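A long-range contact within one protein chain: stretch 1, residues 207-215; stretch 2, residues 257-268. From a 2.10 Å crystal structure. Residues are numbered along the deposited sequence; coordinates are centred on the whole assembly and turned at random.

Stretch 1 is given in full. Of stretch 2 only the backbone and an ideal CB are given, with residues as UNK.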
ATOM      1  N   ASP A 207     -25.317 -33.198  12.219  1.00 35.62           N
ATOM      2  CA  ASP A 207     -25.730 -32.991  13.604  1.00 35.85           C
ATOM      3  C   ASP A 207     -25.131 -31.710  14.170  1.00 34.34           C
ATOM      4  O   ASP A 207     -23.929 -31.473  14.049  1.00 34.14           O
ATOM      5  CB  ASP A 207     -25.343 -34.191  14.473  1.00 37.07           C
ATOM      6  CG  ASP A 207     -26.147 -35.437  14.137  1.00 42.56           C
ATOM      7  OD1 ASP A 207     -27.398 -35.391  14.240  1.00 47.72           O
ATOM      8  OD2 ASP A 207     -25.529 -36.464  13.771  1.00 46.72           O
ATOM      9  N   ILE A 208     -25.983 -30.889  14.774  1.00 33.19           N
ATOM     10  CA  ILE A 208     -25.554 -29.677  15.465  1.00 32.43           C
ATOM     11  C   ILE A 208     -25.834 -29.863  16.950  1.00 32.87           C
ATOM     12  O   ILE A 208     -26.962 -30.177  17.333  1.00 32.77           O
ATOM     13  CB  ILE A 208     -26.290 -28.413  14.943  1.00 32.46           C
ATOM     14  CG1 ILE A 208     -26.106 -28.263  13.424  1.00 32.06           C
ATOM     15  CG2 ILE A 208     -25.822 -27.156  15.700  1.00 30.81           C
ATOM     16  CD1 ILE A 208     -26.870 -27.099  12.808  1.00 31.39           C
ATOM     17  N   THR A 209     -24.807 -29.690  17.778  1.00 31.88           N
ATOM     18  CA  THR A 209     -24.956 -29.824  19.226  1.00 31.56           C
ATOM     19  C   THR A 209     -24.488 -28.554  19.917  1.00 31.06           C
ATOM     20  O   THR A 209     -23.376 -28.084  19.669  1.00 31.70           O
ATOM     21  CB  THR A 209     -24.158 -31.033  19.774  1.00 31.47           C
ATOM     22  OG1 THR A 209     -24.482 -32.206  19.017  1.00 32.47           O
ATOM     23  CG2 THR A 209     -24.465 -31.275  21.257  1.00 31.19           C
ATOM     24  N   LEU A 210     -25.350 -28.000  20.768  1.00 30.07           N
ATOM     25  CA  LEU A 210     -25.003 -26.865  21.614  1.00 30.01           C
ATOM     26  C   LEU A 210     -24.828 -27.294  23.073  1.00 31.03           C
ATOM     27  O   LEU A 210     -25.648 -28.046  23.612  1.00 30.15           O
ATOM     28  CB  LEU A 210     -26.075 -25.770  21.529  1.00 29.83           C
ATOM     29  CG  LEU A 210     -26.039 -24.627  22.559  1.00 29.15           C
ATOM     30  CD1 LEU A 210     -24.831 -23.713  22.361  1.00 28.21           C
ATOM     31  CD2 LEU A 210     -27.327 -23.817  22.537  1.00 29.38           C
ATOM     32  N   LYS A 211     -23.757 -26.800  23.695  1.00 30.47           N
ATOM     33  CA  LYS A 211     -23.541 -26.939  25.131  1.00 31.12           C
ATOM     34  C   LYS A 211     -23.181 -25.588  25.724  1.00 30.46           C
ATOM     35  O   LYS A 211     -22.325 -24.872  25.193  1.00 30.27           O
ATOM     36  CB  LYS A 211     -22.421 -27.940  25.426  1.00 31.57           C
ATOM     37  CG  LYS A 211     -22.809 -29.389  25.215  1.00 34.98           C
ATOM     38  CD  LYS A 211     -21.595 -30.313  25.175  1.00 42.51           C
ATOM     39  CE  LYS A 211     -20.947 -30.476  26.541  1.00 46.50           C
ATOM     40  NZ  LYS A 211     -19.862 -31.505  26.513  1.00 51.54           N
ATOM     41  N   ILE A 212     -23.860 -25.232  26.810  1.00 29.26           N
ATOM     42  CA  ILE A 212     -23.474 -24.084  27.614  1.00 28.52           C
ATOM     43  C   ILE A 212     -22.907 -24.622  28.925  1.00 30.01           C
ATOM     44  O   ILE A 212     -23.606 -25.295  29.689  1.00 29.99           O
ATOM     45  CB  ILE A 212     -24.657 -23.129  27.879  1.00 27.89           C
ATOM     46  CG1 ILE A 212     -25.285 -22.675  26.547  1.00 29.03           C
ATOM     47  CG2 ILE A 212     -24.196 -21.935  28.724  1.00 24.29           C
ATOM     48  CD1 ILE A 212     -26.650 -21.992  26.674  1.00 29.42           C
ATOM     49  N   VAL A 213     -21.630 -24.338  29.165  1.00 30.06           N
ATOM     50  CA  VAL A 213     -20.926 -24.840  30.339  1.00 29.44           C
ATOM     51  C   VAL A 213     -20.728 -23.702  31.330  1.00 30.36           C
ATOM     52  O   VAL A 213     -20.116 -22.679  31.005  1.00 30.34           O
ATOM     53  CB  VAL A 213     -19.574 -25.503  29.962  1.00 29.89           C
ATOM     54  CG1 VAL A 213     -18.871 -26.060  31.206  1.00 29.99           C
ATOM     55  CG2 VAL A 213     -19.789 -26.610  28.943  1.00 27.59           C
ATOM     56  N   ARG A 214     -21.277 -23.881  32.531  1.00 30.42           N
ATOM     57  CA  ARG A 214     -21.188 -22.891  33.596  1.00 31.46           C
ATOM     58  C   ARG A 214     -20.439 -23.504  34.775  1.00 32.18           C
ATOM     59  O   ARG A 214     -20.896 -24.488  35.351  1.00 31.85           O
ATOM     60  CB  ARG A 214     -22.591 -22.454  34.031  1.00 31.26           C
ATOM     61  CG  ARG A 214     -22.615 -21.332  35.065  1.00 31.78           C
ATOM     62  CD  ARG A 214     -23.986 -20.669  35.118  1.00 34.93           C
ATOM     63  NE  ARG A 214     -24.331 -20.055  33.837  1.00 34.95           N
ATOM     64  CZ  ARG A 214     -25.503 -19.487  33.553  1.00 38.18           C
ATOM     65  NH1 ARG A 214     -25.702 -18.957  32.349  1.00 31.19           N
ATOM     66  NH2 ARG A 214     -26.471 -19.432  34.465  1.00 35.21           N
ATOM     67  N   GLU A 215     -19.290 -22.924  35.118  1.00 33.15           N
ATOM     68  CA  GLU A 215     -18.432 -23.451  36.188  1.00 34.57           C
ATOM     69  C   GLU A 215     -18.268 -24.978  36.118  1.00 32.36           C
ATOM     70  O   GLU A 215     -18.404 -25.674  37.132  1.00 31.83           O
ATOM     71  CB  GLU A 215     -18.957 -23.015  37.569  1.00 34.70           C
ATOM     72  CG  GLU A 215     -18.775 -21.524  37.854  1.00 37.63           C
ATOM     73  CD  GLU A 215     -19.401 -21.082  39.170  1.00 41.17           C
ATOM     74  OE1 GLU A 215     -20.527 -21.531  39.492  1.00 49.00           O
ATOM     75  OE2 GLU A 215     -18.767 -20.266  39.876  1.00 48.17           O
ATOM     76  N   UNK A 257     -32.347 -24.275  15.201  1.00 35.12           N
ATOM     77  CA  UNK A 257     -33.446 -25.044  15.787  1.00 35.91           C
ATOM     78  C   UNK A 257     -33.190 -25.395  17.256  1.00 36.31           C
ATOM     79  O   UNK A 257     -34.022 -26.050  17.889  1.00 37.28           O
ATOM     80  CB  UNK A 257     -33.671 -26.326  14.982  1.00 35.91           C
ATOM     81  N   UNK A 258     -32.042 -24.975  17.791  1.00 35.29           N
ATOM     82  CA  UNK A 258     -31.728 -25.197  19.205  1.00 34.43           C
ATOM     83  C   UNK A 258     -31.922 -23.903  19.988  1.00 34.94           C
ATOM     84  O   UNK A 258     -31.158 -22.938  19.839  1.00 34.50           O
ATOM     85  CB  UNK A 258     -30.297 -25.712  19.371  1.00 34.43           C
ATOM     86  N   UNK A 259     -32.967 -23.889  20.811  1.00 34.64           N
ATOM     87  CA  UNK A 259     -33.363 -22.698  21.546  1.00 35.21           C
ATOM     88  C   UNK A 259     -33.507 -23.026  23.037  1.00 36.60           C
ATOM     89  O   UNK A 259     -34.521 -23.594  23.453  1.00 36.53           O
ATOM     90  CB  UNK A 259     -34.671 -22.133  20.988  1.00 35.21           C
ATOM     91  N   UNK A 260     -32.481 -22.687  23.845  1.00 37.25           N
ATOM     92  CA  UNK A 260     -32.582 -22.830  25.301  1.00 37.36           C
ATOM     93  C   UNK A 260     -33.753 -22.033  25.880  1.00 38.55           C
ATOM     94  O   UNK A 260     -34.274 -21.119  25.224  1.00 37.62           O
ATOM     95  CB  UNK A 260     -31.277 -22.381  25.962  1.00 37.36           C
ATOM     96  N   UNK A 261     -34.158 -22.387  27.098  1.00 38.68           N
ATOM     97  CA  UNK A 261     -35.296 -21.756  27.751  1.00 39.37           C
ATOM     98  C   UNK A 261     -35.004 -20.361  28.261  1.00 40.41           C
ATOM     99  O   UNK A 261     -33.871 -19.879  28.171  1.00 40.20           O
ATOM    100  CB  UNK A 261     -35.772 -22.628  28.915  1.00 39.37           C
ATOM    101  N   UNK A 262     -36.033 -19.723  28.815  1.00 41.14           N
ATOM    102  CA  UNK A 262     -35.941 -18.348  29.305  1.00 42.48           C
ATOM    103  C   UNK A 262     -35.028 -18.198  30.524  1.00 42.06           C
ATOM    104  O   UNK A 262     -34.567 -17.094  30.825  1.00 42.25           O
ATOM    105  CB  UNK A 262     -37.340 -17.835  29.654  1.00 42.48           C
ATOM    106  N   UNK A 263     -34.771 -19.304  31.219  1.00 41.66           N
ATOM    107  CA  UNK A 263     -33.878 -19.299  32.381  1.00 41.53           C
ATOM    108  C   UNK A 263     -32.426 -19.635  32.007  1.00 39.98           C
ATOM    109  O   UNK A 263     -31.541 -19.653  32.869  1.00 39.16           O
ATOM    110  CB  UNK A 263     -34.384 -20.296  33.426  1.00 41.53           C
ATOM    111  N   UNK A 264     -32.190 -19.881  30.718  1.00 38.82           N
ATOM    112  CA  UNK A 264     -30.882 -20.328  30.232  1.00 37.31           C
ATOM    113  C   UNK A 264     -30.026 -19.208  29.634  1.00 36.49           C
ATOM    114  O   UNK A 264     -29.113 -19.462  28.843  1.00 36.61           O
ATOM    115  CB  UNK A 264     -31.079 -21.423  29.182  1.00 37.31           C
ATOM    116  N   UNK A 265     -30.320 -17.972  30.028  1.00 35.52           N
ATOM    117  CA  UNK A 265     -29.561 -16.812  29.581  1.00 34.70           C
ATOM    118  C   UNK A 265     -28.089 -16.905  29.938  1.00 34.95           C
ATOM    119  O   UNK A 265     -27.726 -17.288  31.057  1.00 33.61           O
ATOM    120  CB  UNK A 265     -30.155 -15.536  30.182  1.00 34.70           C
ATOM    121  N   UNK A 266     -27.244 -16.563  28.969  1.00 33.93           N
ATOM    122  CA  UNK A 266     -25.795 -16.546  29.144  1.00 33.48           C
ATOM    123  C   UNK A 266     -25.364 -15.572  30.231  1.00 33.29           C
ATOM    124  O   UNK A 266     -25.972 -14.515  30.405  1.00 32.98           O
ATOM    125  CB  UNK A 266     -25.110 -16.185  27.824  1.00 33.48           C
ATOM    126  N   UNK A 267     -24.315 -15.929  30.963  1.00 33.55           N
ATOM    127  CA  UNK A 267     -23.660 -14.966  31.845  1.00 35.09           C
ATOM    128  C   UNK A 267     -22.141 -14.993  31.744  1.00 33.01           C
ATOM    129  O   UNK A 267     -21.565 -15.879  31.117  1.00 32.62           O
ATOM    130  CB  UNK A 267     -24.075 -15.229  33.294  1.00 35.09           C
ATOM    131  N   UNK A 268     -21.510 -13.992  32.350  1.00 33.12           N
ATOM    132  CA  UNK A 268     -20.064 -13.835  32.331  1.00 33.14           C
ATOM    133  C   UNK A 268     -19.367 -15.148  32.677  1.00 33.00           C
ATOM    134  O   UNK A 268     -19.764 -15.843  33.618  1.00 32.21           O
ATOM    135  CB  UNK A 268     -19.636 -12.735  33.305  1.00 33.14           C
TER

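Stretch 1 is a strand from 207 to 214. Ile208, Leu210, Ile212 and Arg214 turn their side chains toward stretch 2. They offer three apolar side chains in a row, then a charged guanidinium group. Stretch 2 passes them as an irregular chain.

Position 257 has no atom of stretch 1 within 5.5 Å of its ideal CB. The contact sets no requirement here, and many residues would do. It is Ala257.

Position 258 points toward stretch 1. Its ideal CB lies 4.7 Å from Leu210 CD2, and Ile208 is also on this side. The backbone is extended, with phi/psi of -103/109. Ile, Val, Leu or Met would suit. The residue is Ile258, with chi1 m and chi2 t. Its CG2 meets Leu210 CD2 at 3.9 Å. Its CD1 reaches Ile208 CG2 at 3.9 Å and also lies 3.4 Å from the backbone O of Ile208. It thus bridges two of the apolar residues of the strand.

Position 259 points away, so the contact leaves its choice open. The extended backbone would accept a beta-branched residue. It is Val259.

Position 260 points back toward the strand. Its ideal CB is 4.7 Å from Ile212 CD1 and 5.4 Å from Leu210 CD2. A compact apolar side chain could pack against these two methyl groups. A phi of -58° also permits proline, alongside Ala or Val. The residue is Pro260. Its CG lies 3.9 Å from Leu210 CD2 and 4.2 Å from Ile212 CD1.

Position 261 begins a type I turn that ends at 264. It is out of reach of stretch 1, and its phi/psi of -74/177 does not demand glycine. It is Gly261, whose O accepts a hydrogen bond from the backbone N of 264.

Positions 262 and 263 are the middle of the turn, and both lie out of reach. Polar residues are reasonable. They are Arg262 and Asp263. The backbone O of Asp263 accepts a hydrogen bond from a water that also binds Arg214.

Position 264 points sideways, its ideal CB 5.1 Å from Ile212 CD1. A long chain could cover that methyl or turn off. It is Lys264, whose end leads away. Its backbone O is 4.1 Å from Ile212 CD1.

At position 265 the backbone matters: Arg214 NH1 donates a hydrogen bond to its O at 2.9 Å. Any side chain would point away, and phi/psi of -59/135 suits most residues. It is Gly265.

Position 266 starts away from the strand, so a small residue could miss it. A longer apolar chain could bend back to Ile212. Leu266 does so, placing CD1 3.8 Å from Ile212 CD1.

Position 267 points sideways, its ideal CB 4.2 Å from Arg214 NH1. An acid could offer opposite charge; a flexible chain could cover the guanidinium. It is Lys267. Its CG lies over one guanidinium face, 3.3 Å from Arg214 NH1. The like charges are close, with NZ 4.0 Å from Arg214 NH2.

Position 268 is out of reach and unconstrained here. It is Asp268.

Stretch 2 257-268: AIVPGRDKGLKD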
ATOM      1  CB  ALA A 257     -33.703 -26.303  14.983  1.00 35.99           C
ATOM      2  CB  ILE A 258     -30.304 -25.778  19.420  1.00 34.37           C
ATOM      3  CG1 ILE A 258     -30.122 -27.064  18.612  1.00 32.15           C
ATOM      4  CG2 ILE A 258     -30.047 -26.046  20.913  1.00 34.45           C
ATOM      5  CD1 ILE A 258     -28.674 -27.455  18.364  1.00 30.64           C
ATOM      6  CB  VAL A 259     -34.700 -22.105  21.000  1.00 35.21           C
ATOM      7  CG1 VAL A 259     -35.047 -20.808  21.712  1.00 34.26           C
ATOM      8  CG2 VAL A 259     -34.629 -21.876  19.487  1.00 35.18           C
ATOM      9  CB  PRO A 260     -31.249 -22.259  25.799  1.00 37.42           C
ATOM     10  CG  PRO A 260     -30.313 -22.426  24.650  1.00 37.11           C
ATOM     11  CD  PRO A 260     -31.157 -22.180  23.438  1.00 36.71           C
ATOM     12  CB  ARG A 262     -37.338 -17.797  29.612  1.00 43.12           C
ATOM     13  CG  ARG A 262     -37.425 -16.272  29.582  1.00 48.91           C
ATOM     14  CD  ARG A 262     -38.871 -15.794  29.522  1.00 59.29           C
ATOM     15  NE  ARG A 262     -39.545 -16.226  28.297  1.00 64.36           N
ATOM     16  CZ  ARG A 262     -40.835 -16.032  28.032  1.00 67.92           C
ATOM     17  NH1 ARG A 262     -41.346 -16.468  26.886  1.00 68.74           N
ATOM     18  NH2 ARG A 262     -41.618 -15.405  28.905  1.00 68.65           N
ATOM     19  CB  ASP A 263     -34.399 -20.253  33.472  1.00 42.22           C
ATOM     20  CG  ASP A 263     -34.499 -21.702  33.003  1.00 45.70           C
ATOM     21  OD1 ASP A 263     -34.545 -21.953  31.776  1.00 49.36           O
ATOM     22  OD2 ASP A 263     -34.545 -22.598  33.874  1.00 50.45           O
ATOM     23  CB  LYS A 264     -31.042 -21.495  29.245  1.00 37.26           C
ATOM     24  CG  LYS A 264     -31.683 -22.754  29.842  1.00 38.95           C
ATOM     25  CD  LYS A 264     -30.884 -23.290  31.031  1.00 40.24           C
ATOM     26  CE  LYS A 264     -31.578 -24.455  31.720  1.00 42.78           C
ATOM     27  NZ  LYS A 264     -31.527 -25.697  30.905  1.00 48.24           N
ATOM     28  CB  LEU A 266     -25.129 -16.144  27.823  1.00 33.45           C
ATOM     29  CG  LEU A 266     -24.493 -17.164  26.871  1.00 34.70           C
ATOM     30  CD1 LEU A 266     -25.057 -18.580  26.973  1.00 33.24           C
ATOM     31  CD2 LEU A 266     -24.542 -16.644  25.430  1.00 32.76           C
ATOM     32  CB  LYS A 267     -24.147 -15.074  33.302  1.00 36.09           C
ATOM     33  CG  LYS A 267     -24.154 -16.456  33.907  1.00 39.01           C
ATOM     34  CD  LYS A 267     -24.751 -16.442  35.334  1.00 38.90           C
ATOM     35  CE  LYS A 267     -26.243 -16.104  35.330  1.00 45.08           C
ATOM     36  NZ  LYS A 267     -26.846 -16.158  36.695  1.00 49.42           N
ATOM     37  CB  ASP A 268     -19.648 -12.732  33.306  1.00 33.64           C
ATOM     38  CG  ASP A 268     -18.263 -12.187  33.020  1.00 35.36           C
ATOM     39  OD1 ASP A 268     -18.065 -11.575  31.946  1.00 36.02           O
ATOM     40  OD2 ASP A 268     -17.372 -12.355  33.877  1.00 34.91           O
TER
HETATM   41  O   HOH W   1     -28.946 -18.093  33.234  1.00 28.40           O
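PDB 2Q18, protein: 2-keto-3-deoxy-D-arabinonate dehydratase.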